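Local coordinates for major capsid protein (Human herpesvirus 1, PDB 1NO7), which builds the hexons and pentons of the icosahedral herpes simplex virus capsid, this fragment being the large upper domain of the protein, at residues 215-220 and 361-366; 154-159 and 566-571; 49-54 and 506-511. All coordinates share one frame; numbering follows the deposited sequence.

Contact 1 (215-220 and 361-366); sequences VNDYSL and IYYYVM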
loop_
_atom_site.group_PDB
_atom_site.type_symbol
_atom_site.label_atom_id
_atom_site.label_comp_id
_atom_site.label_asym_id
_atom_site.label_seq_id
_atom_site.Cartn_x
_atom_site.Cartn_y
_atom_site.Cartn_z
ATOM N N VAL A 215 3.805 -4.006 -10.949
ATOM C CA VAL A 215 3.111 -4.789 -9.911
ATOM C C VAL A 215 2.982 -4.131 -8.523
ATOM O O VAL A 215 2.186 -4.580 -7.690
ATOM C CB VAL A 215 3.814 -6.099 -9.688
ATOM C CG1 VAL A 215 3.841 -6.887 -10.966
ATOM C CG2 VAL A 215 5.233 -5.819 -9.198
ATOM N N ASN A 216 3.766 -3.087 -8.261
ATOM C CA ASN A 216 3.704 -2.422 -6.962
ATOM C C ASN A 216 2.502 -1.460 -6.829
ATOM O O ASN A 216 2.367 -0.740 -5.825
ATOM C CB ASN A 216 5.032 -1.686 -6.680
ATOM C CG ASN A 216 5.042 -0.253 -7.196
ATOM O OD1 ASN A 216 5.038 -0.005 -8.412
ATOM N ND2 ASN A 216 5.048 0.703 -6.266
ATOM N N ASP A 217 1.627 -1.458 -7.833
ATOM C CA ASP A 217 0.446 -0.589 -7.822
ATOM C C ASP A 217 -0.739 -1.274 -8.516
ATOM O O ASP A 217 -0.711 -1.511 -9.736
ATOM C CB ASP A 217 0.746 0.729 -8.538
ATOM C CG ASP A 217 -0.423 1.705 -8.486
ATOM O OD1 ASP A 217 -1.564 1.295 -8.825
ATOM O OD2 ASP A 217 -0.198 2.885 -8.113
ATOM N N TYR A 218 -1.803 -1.553 -7.766
ATOM C CA TYR A 218 -2.938 -2.238 -8.366
ATOM C C TYR A 218 -3.612 -1.443 -9.472
ATOM O O TYR A 218 -3.876 -1.979 -10.553
ATOM C CB TYR A 218 -3.991 -2.626 -7.318
ATOM C CG TYR A 218 -4.842 -3.780 -7.807
ATOM C CD1 TYR A 218 -4.243 -4.998 -8.145
ATOM C CD2 TYR A 218 -6.214 -3.635 -8.034
ATOM C CE1 TYR A 218 -4.973 -6.039 -8.707
ATOM C CE2 TYR A 218 -6.962 -4.676 -8.600
ATOM C CZ TYR A 218 -6.328 -5.875 -8.941
ATOM O OH TYR A 218 -7.018 -6.898 -9.566
ATOM N N SER A 219 -3.901 -0.174 -9.196
ATOM C CA SER A 219 -4.549 0.679 -10.180
ATOM C C SER A 219 -3.909 0.506 -11.555
ATOM O O SER A 219 -4.610 0.305 -12.553
ATOM C CB SER A 219 -4.466 2.138 -9.744
ATOM O OG SER A 219 -5.354 2.397 -8.669
ATOM N N LEU A 220 -2.582 0.580 -11.614
ATOM C CA LEU A 220 -1.911 0.403 -12.895
ATOM C C LEU A 220 -2.179 -1.019 -13.355
ATOM O O LEU A 220 -2.834 -1.227 -14.377
ATOM C CB LEU A 220 -0.404 0.629 -12.785
ATOM C CG LEU A 220 0.034 1.917 -12.061
ATOM C CD1 LEU A 220 1.491 2.187 -12.469
ATOM C CD2 LEU A 220 -0.862 3.124 -12.394
ATOM N N ILE A 361 -7.364 -6.376 -1.069
ATOM C CA ILE A 361 -6.958 -7.770 -1.254
ATOM C C ILE A 361 -5.514 -7.827 -1.745
ATOM O O ILE A 361 -4.690 -8.602 -1.233
ATOM C CB ILE A 361 -7.801 -8.486 -2.303
ATOM C CG1 ILE A 361 -9.269 -8.509 -1.850
ATOM C CG2 ILE A 361 -7.207 -9.871 -2.559
ATOM C CD1 ILE A 361 -10.184 -9.492 -2.628
ATOM N N TYR A 362 -5.217 -6.996 -2.738
ATOM C CA TYR A 362 -3.894 -6.935 -3.338
ATOM C C TYR A 362 -2.819 -6.505 -2.337
ATOM O O TYR A 362 -1.813 -7.202 -2.154
ATOM C CB TYR A 362 -3.911 -5.946 -4.508
ATOM C CG TYR A 362 -2.703 -6.074 -5.397
ATOM C CD1 TYR A 362 -2.621 -7.102 -6.340
ATOM C CD2 TYR A 362 -1.607 -5.222 -5.246
ATOM C CE1 TYR A 362 -1.467 -7.285 -7.115
ATOM C CE2 TYR A 362 -0.449 -5.398 -6.010
ATOM C CZ TYR A 362 -0.388 -6.433 -6.939
ATOM O OH TYR A 362 0.756 -6.639 -7.670
ATOM N N TYR A 363 -3.048 -5.359 -1.694
ATOM C CA TYR A 363 -2.099 -4.785 -0.735
ATOM C C TYR A 363 -1.881 -5.548 0.570
ATOM O O TYR A 363 -0.748 -5.592 1.091
ATOM C CB TYR A 363 -2.499 -3.342 -0.417
ATOM C CG TYR A 363 -2.204 -2.430 -1.562
ATOM C CD1 TYR A 363 -2.839 -2.599 -2.790
ATOM C CD2 TYR A 363 -1.217 -1.458 -1.461
ATOM C CE1 TYR A 363 -2.488 -1.829 -3.898
ATOM C CE2 TYR A 363 -0.856 -0.679 -2.560
ATOM C CZ TYR A 363 -1.491 -0.870 -3.778
ATOM O OH TYR A 363 -1.108 -0.116 -4.875
ATOM N N TYR A 364 -2.958 -6.141 1.091
ATOM C CA TYR A 364 -2.896 -6.896 2.338
ATOM C C TYR A 364 -2.634 -8.384 2.143
ATOM O O TYR A 364 -2.258 -9.072 3.082
ATOM C CB TYR A 364 -4.181 -6.693 3.140
ATOM C CG TYR A 364 -4.288 -5.307 3.755
ATOM C CD1 TYR A 364 -5.451 -4.538 3.590
ATOM C CD2 TYR A 364 -3.240 -4.772 4.524
ATOM C CE1 TYR A 364 -5.577 -3.262 4.176
ATOM C CE2 TYR A 364 -3.349 -3.498 5.122
ATOM C CZ TYR A 364 -4.524 -2.743 4.938
ATOM O OH TYR A 364 -4.652 -1.461 5.476
ATOM N N VAL A 365 -2.815 -8.898 0.935
ATOM C CA VAL A 365 -2.545 -10.313 0.734
ATOM C C VAL A 365 -1.482 -10.550 -0.330
ATOM O O VAL A 365 -0.379 -11.048 -0.042
ATOM C CB VAL A 365 -3.794 -11.058 0.306
ATOM C CG1 VAL A 365 -3.491 -12.543 0.192
ATOM C CG2 VAL A 365 -4.902 -10.810 1.299
ATOM N N MET A 366 -1.841 -10.197 -1.562
ATOM C CA MET A 366 -0.973 -10.338 -2.724
ATOM C C MET A 366 0.435 -9.768 -2.481
ATOM O O MET A 366 1.436 -10.471 -2.679
ATOM C CB MET A 366 -1.633 -9.648 -3.920
ATOM C CG MET A 366 -2.977 -10.255 -4.330
ATOM S SD MET A 366 -2.806 -11.693 -5.498
ATOM C CE MET A 366 -1.194 -12.396 -4.990
#
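Tyr-362 and Tyr-363, neighbours on helix 353-371, reach with their hydroxyls into the turn that starts helix 218-226, a helix N-terminus capped by Asp-217. The two hydroxyls supply the polar part of the contact. Tyr-362 OH donates to Val-215 O at 2.5 Å, lying in the carbonyl plane on a lone pair. This satisfies a buried carbonyl of the loop before the helix. The second bond runs the other way and is weak: Tyr-218 N gives its hydrogen to Tyr-363 OH, 3.3 Å away. Tyrosine suits both places because its long ring carries a hydroxyl from one helix to the backbone at the start of the other.

The rings themselves make the apolar part. Tyr-362 has CG anti to its backbone N (chi1 -165°), and its ring and that of Tyr-218 meet obliquely, with centroids 4.8 Å apart and planes inclined by 38°. Tyr-218 CD1 sits over one face of the Tyr-362 ring, toward its rim, whereas Val-215 O lies at that ring's edge. Tyr-218 CB comes to the in-plane edge of the Tyr-363 ring, 3.8 Å from CE1. The ring of Tyr-218 also meets His-359 nearly perpendicularly.

The third element is the helix cap. Asp-217, short and acidic, suits an N-cap, where helix amides still lack acceptors; its OD2 is held by Trp-287 and Gln-181. Its other oxygen, OD1, takes the hydrogen of Leu-220 N at 3.1 Å, from above the carboxylate plane.

Contact 2 (154-159 and 566-571); sequences HAMAPA and GENALT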
loop_
_atom_site.group_PDB
_atom_site.type_symbol
_atom_site.label_atom_id
_atom_site.label_comp_id
_atom_site.label_asym_id
_atom_site.label_seq_id
_atom_site.Cartn_x
_atom_site.Cartn_y
_atom_site.Cartn_z
ATOM N N HIS A 154 -8.357 -20.870 -8.327
ATOM C CA HIS A 154 -7.321 -20.213 -9.127
ATOM C C HIS A 154 -5.882 -20.480 -8.657
ATOM O O HIS A 154 -5.632 -20.725 -7.466
ATOM C CB HIS A 154 -7.565 -18.703 -9.151
ATOM C CG HIS A 154 -6.605 -17.958 -10.022
ATOM N ND1 HIS A 154 -6.751 -17.874 -11.390
ATOM C CD2 HIS A 154 -5.452 -17.315 -9.728
ATOM C CE1 HIS A 154 -5.730 -17.210 -11.900
ATOM N NE2 HIS A 154 -4.927 -16.860 -10.912
ATOM N N ALA A 155 -4.936 -20.416 -9.599
ATOM C CA ALA A 155 -3.540 -20.668 -9.246
ATOM C C ALA A 155 -2.517 -20.081 -10.215
ATOM O O ALA A 155 -2.187 -20.700 -11.237
ATOM C CB ALA A 155 -3.305 -22.182 -9.095
ATOM N N MET A 156 -2.002 -18.902 -9.865
ATOM C CA MET A 156 -0.995 -18.201 -10.665
ATOM C C MET A 156 0.041 -19.211 -11.197
ATOM O O MET A 156 0.644 -19.963 -10.427
ATOM C CB MET A 156 -0.329 -17.102 -9.799
ATOM C CG MET A 156 -1.300 -15.986 -9.365
ATOM S SD MET A 156 -0.493 -14.645 -8.432
ATOM C CE MET A 156 -0.996 -15.042 -6.723
ATOM N N ALA A 157 0.221 -19.242 -12.517
ATOM C CA ALA A 157 1.162 -20.179 -13.132
ATOM C C ALA A 157 2.624 -19.878 -12.763
ATOM O O ALA A 157 2.971 -18.748 -12.405
ATOM C CB ALA A 157 0.983 -20.165 -14.642
ATOM N N PRO A 158 3.505 -20.891 -12.858
ATOM C CA PRO A 158 4.930 -20.724 -12.530
ATOM C C PRO A 158 5.428 -19.384 -13.042
ATOM O O PRO A 158 5.970 -18.572 -12.283
ATOM C CB PRO A 158 5.597 -21.876 -13.271
ATOM C CG PRO A 158 4.561 -22.912 -13.303
ATOM C CD PRO A 158 3.274 -22.166 -13.557
ATOM N N ALA A 159 5.228 -19.171 -14.342
ATOM C CA ALA A 159 5.639 -17.943 -15.002
ATOM C C ALA A 159 5.239 -16.723 -14.177
ATOM O O ALA A 159 6.079 -16.109 -13.506
ATOM C CB ALA A 159 5.009 -17.868 -16.381
ATOM N N GLY A 566 4.291 -21.774 -1.273
ATOM C CA GLY A 566 4.282 -21.168 -2.587
ATOM C C GLY A 566 3.335 -19.997 -2.458
ATOM O O GLY A 566 2.491 -19.993 -1.556
ATOM N N GLU A 567 3.460 -19.000 -3.327
ATOM C CA GLU A 567 2.577 -17.853 -3.231
ATOM C C GLU A 567 1.108 -18.263 -3.275
ATOM O O GLU A 567 0.333 -17.871 -2.397
ATOM C CB GLU A 567 2.883 -16.838 -4.330
ATOM C CG GLU A 567 4.021 -15.873 -3.977
ATOM C CD GLU A 567 5.398 -16.547 -3.935
ATOM O OE1 GLU A 567 6.399 -15.844 -3.633
ATOM O OE2 GLU A 567 5.475 -17.771 -4.205
ATOM N N ASN A 568 0.723 -19.068 -4.266
ATOM C CA ASN A 568 -0.672 -19.509 -4.368
ATOM C C ASN A 568 -1.224 -19.970 -3.018
ATOM O O ASN A 568 -2.295 -19.523 -2.585
ATOM C CB ASN A 568 -0.805 -20.638 -5.386
ATOM C CG ASN A 568 -0.825 -20.130 -6.808
ATOM O OD1 ASN A 568 0.020 -20.508 -7.623
ATOM N ND2 ASN A 568 -1.793 -19.264 -7.116
ATOM N N ALA A 569 -0.490 -20.863 -2.357
ATOM C CA ALA A 569 -0.896 -21.368 -1.051
ATOM C C ALA A 569 -0.957 -20.183 -0.082
ATOM O O ALA A 569 -2.043 -19.729 0.333
ATOM C CB ALA A 569 0.116 -22.394 -0.563
ATOM N N LEU A 570 0.228 -19.673 0.247
ATOM C CA LEU A 570 0.366 -18.546 1.166
ATOM C C LEU A 570 -0.667 -17.454 0.919
ATOM O O LEU A 570 -0.973 -16.659 1.812
ATOM C CB LEU A 570 1.774 -17.959 1.060
ATOM C CG LEU A 570 1.969 -16.608 1.737
ATOM C CD1 LEU A 570 1.544 -16.686 3.182
ATOM C CD2 LEU A 570 3.441 -16.212 1.627
ATOM N N THR A 571 -1.201 -17.416 -0.298
ATOM C CA THR A 571 -2.187 -16.409 -0.636
ATOM C C THR A 571 -3.460 -16.730 0.094
ATOM O O THR A 571 -3.874 -15.985 0.987
ATOM C CB THR A 571 -2.511 -16.394 -2.120
ATOM O OG1 THR A 571 -1.390 -15.889 -2.864
ATOM C CG2 THR A 571 -3.719 -15.522 -2.355
#
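Met-156 and Asn-568 meet where the approach to helix 158-169 passes the first turn of helix 567-577. From its CB, Met-156 can be followed inward. Met-156 CB faces the amide end of Asn-568, 4.3 Å from Asn-568 CG. The methionine CG is anti to its own carbonyl carbon (chi1 -65°) and leads past that amide toward the interior. SD, carried on by an extended chi2, reaches the neighbourhood of Met-366 on helix 353-371. A bend at chi3 (-103°) then places Met-156 CE 4.0 Å from Thr-571 OG1, one helical turn beyond Asn-568. Phe-370, Ile-161 and His-246 also touch this side chain, and a flexible, unbranched thioether suits packing among side chains of several shapes from these helices.

Nearer the surface the contact is polar. Asn-568 brings its CG to 3.5 Å from Met-156 N and 3.7 Å from Ala-155 CA, placing the amide beside an irregular piece of backbone. Alanine suits position 155, where a small methyl lets the amide come close to the backbone, with Ala-155 CB 3.9 Å from Asn-568 CG.

Thr-571 keeps its hydroxyl occupied within its own helix: OG1 donates to Glu-567 O at 2.7 Å, from above the carbonyl plane. Glu-567, first residue of the helix, forms salt bridges with Arg-165 and Arg-372; a negative charge there would probably be favourable to the helix dipole.

The chemistry implies a contact that is polar toward the surface and mainly apolar inside: a primary amide, able both to donate and to accept, faces backbone at the partly exposed side, while at the buried side the terminal methyl of the thioether meets a threonine oxygen whose hydrogen is already given to Glu-567 O.

Contact 3 (49-54 and 506-511); sequences ADMQQL and YPLPVH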
loop_
_atom_site.group_PDB
_atom_site.type_symbol
_atom_site.label_atom_id
_atom_site.label_comp_id
_atom_site.label_asym_id
_atom_site.label_seq_id
_atom_site.Cartn_x
_atom_site.Cartn_y
_atom_site.Cartn_z
ATOM N N ALA A 49 5.863 14.102 5.048
ATOM C CA ALA A 49 7.264 13.814 4.786
ATOM C C ALA A 49 8.189 14.102 5.980
ATOM O O ALA A 49 9.414 13.943 5.879
ATOM C CB ALA A 49 7.724 14.594 3.554
ATOM N N ASP A 50 7.614 14.531 7.099
ATOM C CA ASP A 50 8.406 14.809 8.294
ATOM C C ASP A 50 8.044 13.821 9.387
ATOM O O ASP A 50 8.897 13.379 10.158
ATOM C CB ASP A 50 8.148 16.222 8.801
ATOM C CG ASP A 50 9.293 17.154 8.508
ATOM O OD1 ASP A 50 10.456 16.735 8.729
ATOM O OD2 ASP A 50 9.027 18.296 8.071
ATOM N N MET A 51 6.754 13.506 9.439
ATOM C CA MET A 51 6.169 12.569 10.389
ATOM C C MET A 51 7.162 11.535 10.922
ATOM O O MET A 51 7.587 11.592 12.075
ATOM C CB MET A 51 5.015 11.866 9.694
ATOM C CG MET A 51 4.088 11.113 10.589
ATOM S SD MET A 51 2.579 10.880 9.650
ATOM C CE MET A 51 1.878 12.603 9.726
ATOM N N GLN A 52 7.517 10.587 10.068
ATOM C CA GLN A 52 8.462 9.526 10.407
ATOM C C GLN A 52 9.705 9.975 11.190
ATOM O O GLN A 52 10.271 9.190 11.964
ATOM C CB GLN A 52 8.918 8.822 9.128
ATOM C CG GLN A 52 8.718 7.313 9.109
ATOM C CD GLN A 52 9.671 6.559 10.013
ATOM O OE1 GLN A 52 10.812 6.990 10.253
ATOM N NE2 GLN A 52 9.216 5.412 10.507
ATOM N N GLN A 53 10.157 11.211 10.975
ATOM C CA GLN A 53 11.345 11.704 11.682
ATOM C C GLN A 53 10.974 12.222 13.060
ATOM O O GLN A 53 11.634 11.912 14.052
ATOM C CB GLN A 53 12.041 12.811 10.884
ATOM C CG GLN A 53 13.327 12.340 10.236
ATOM C CD GLN A 53 14.125 11.435 11.161
ATOM O OE1 GLN A 53 14.438 11.805 12.293
ATOM N NE2 GLN A 53 14.453 10.241 10.684
ATOM N N LEU A 54 9.915 13.020 13.104
ATOM C CA LEU A 54 9.417 13.567 14.351
ATOM C C LEU A 54 9.272 12.399 15.330
ATOM O O LEU A 54 9.404 12.573 16.549
ATOM C CB LEU A 54 8.064 14.221 14.088
ATOM C CG LEU A 54 7.291 14.819 15.254
ATOM C CD1 LEU A 54 8.156 15.865 15.943
ATOM C CD2 LEU A 54 5.979 15.400 14.730
ATOM N N TYR A 506 10.073 9.416 0.253
ATOM C CA TYR A 506 10.480 9.307 1.650
ATOM C C TYR A 506 9.723 8.182 2.372
ATOM O O TYR A 506 8.485 8.115 2.311
ATOM C CB TYR A 506 10.255 10.635 2.359
ATOM C CG TYR A 506 8.847 11.158 2.238
ATOM C CD1 TYR A 506 7.849 10.747 3.107
ATOM C CD2 TYR A 506 8.527 12.106 1.282
ATOM C CE1 TYR A 506 6.559 11.281 3.035
ATOM C CE2 TYR A 506 7.242 12.651 1.192
ATOM C CZ TYR A 506 6.263 12.242 2.074
ATOM O OH TYR A 506 5.012 12.843 2.027
ATOM N N PRO A 507 10.468 7.270 3.045
ATOM C CA PRO A 507 9.929 6.126 3.795
ATOM C C PRO A 507 8.954 6.590 4.858
ATOM O O PRO A 507 9.226 7.564 5.573
ATOM C CB PRO A 507 11.176 5.506 4.427
ATOM C CG PRO A 507 12.235 5.781 3.424
ATOM C CD PRO A 507 11.944 7.234 3.053
ATOM N N LEU A 508 7.828 5.893 4.961
ATOM C CA LEU A 508 6.816 6.232 5.958
ATOM C C LEU A 508 5.828 5.069 6.031
ATOM O O LEU A 508 4.748 5.137 5.419
ATOM C CB LEU A 508 6.085 7.505 5.546
ATOM C CG LEU A 508 5.012 7.976 6.521
ATOM C CD1 LEU A 508 5.523 9.227 7.262
ATOM C CD2 LEU A 508 3.711 8.297 5.764
ATOM N N PRO A 509 6.180 3.989 6.784
ATOM C CA PRO A 509 5.334 2.795 6.936
ATOM C C PRO A 509 3.998 3.076 7.617
ATOM O O PRO A 509 3.960 3.668 8.704
ATOM C CB PRO A 509 6.202 1.851 7.775
ATOM C CG PRO A 509 7.598 2.348 7.559
ATOM C CD PRO A 509 7.401 3.837 7.596
ATOM N N VAL A 510 2.907 2.657 6.975
ATOM C CA VAL A 510 1.577 2.851 7.544
ATOM C C VAL A 510 1.179 1.618 8.344
ATOM O O VAL A 510 0.209 1.651 9.109
ATOM C CB VAL A 510 0.499 3.042 6.454
ATOM C CG1 VAL A 510 0.699 4.359 5.766
ATOM C CG2 VAL A 510 0.560 1.903 5.442
ATOM N N HIS A 511 1.931 0.532 8.183
ATOM C CA HIS A 511 1.583 -0.698 8.869
ATOM C C HIS A 511 2.728 -1.715 8.927
ATOM O O HIS A 511 3.518 -1.846 7.987
ATOM C CB HIS A 511 0.361 -1.295 8.181
ATOM C CG HIS A 511 -0.168 -2.513 8.854
ATOM N ND1 HIS A 511 0.415 -3.752 8.707
ATOM C CD2 HIS A 511 -1.212 -2.682 9.698
ATOM C CE1 HIS A 511 -0.250 -4.633 9.432
ATOM N NE2 HIS A 511 -1.242 -4.010 10.043
#
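Ala-49, Met-51 and Gln-52 of helix 48-56 pack on Tyr-506 to Pro-509 in a mainly apolar contact between a helix and the end of an outer strand, 505-507, of a three-stranded antiparallel sheet. At one end, Ala-49 sets its CB over a face of the Tyr-506 ring, toward the rim, in a CH-pi contact whose exact closeness is doubtful. Alanine suits the place in offering only a small methyl to the flat ring. Tyr-506 also touches Arg-381 and Thr-455.

In the middle, Leu-508 inserts a single methyl. Its CG stands anti to the backbone N (chi1 -179°), and from there CD1 reaches the helix, 3.6 Å from Met-51 CB and 3.7 Å from Gln-52 N. Met-51 SD lies beside the same methyl, at 4.1 Å from Leu-508 CD1. Leucine and methionine thus make a buried apolar patch, which Leu-483 of strand 478-483 extends.

Gln-52 works chiefly through its aliphatic part. CG rests 3.6 Å from Pro-507 O, a bend at chi2 (-72°) sets CD, and the side chain crosses Pro-509 at about a right angle; NE2 ends 3.8 Å from Pro-509 CD. Both residues also touch Val-520 of helix 517-521.

Pro-507 fits an outer strand. Tyr-506 and Leu-508 bond through their backbones to Gly-379 and Thr-377 on the central strand, whereas Pro-507, between them, and Pro-509, just after the strand, have no N-H to offer. The arrangement is that of a helix lying against an edge strand of an antiparallel sheet, in keeping with the alpha plus beta build of this domain.

Overall arrangement
Contact 1 lies about 7 Å from the centre of the chain, contact 3 about 14 Å and contact 2 about 21 Å, the last two on opposite sides of it. Contacts 1 and 2, with centres 15 Å apart, adjoin: helix 353-371 touches both, and Met-366 meets Met-156. Contact 3, its centre 32 Å from that of contact 2, lies at an outer strand of the sheet, whose other outer strand, 486-489, takes a hydrogen bond from Asn-216 of contact 1. Along the sequence, 49-54 and 154-159 come first, then contact 1, then 506-511 and 566-571. Contacts 2 and 3 therefore cross along the sequence, without touching, each joining an early to a late part of the upper domain.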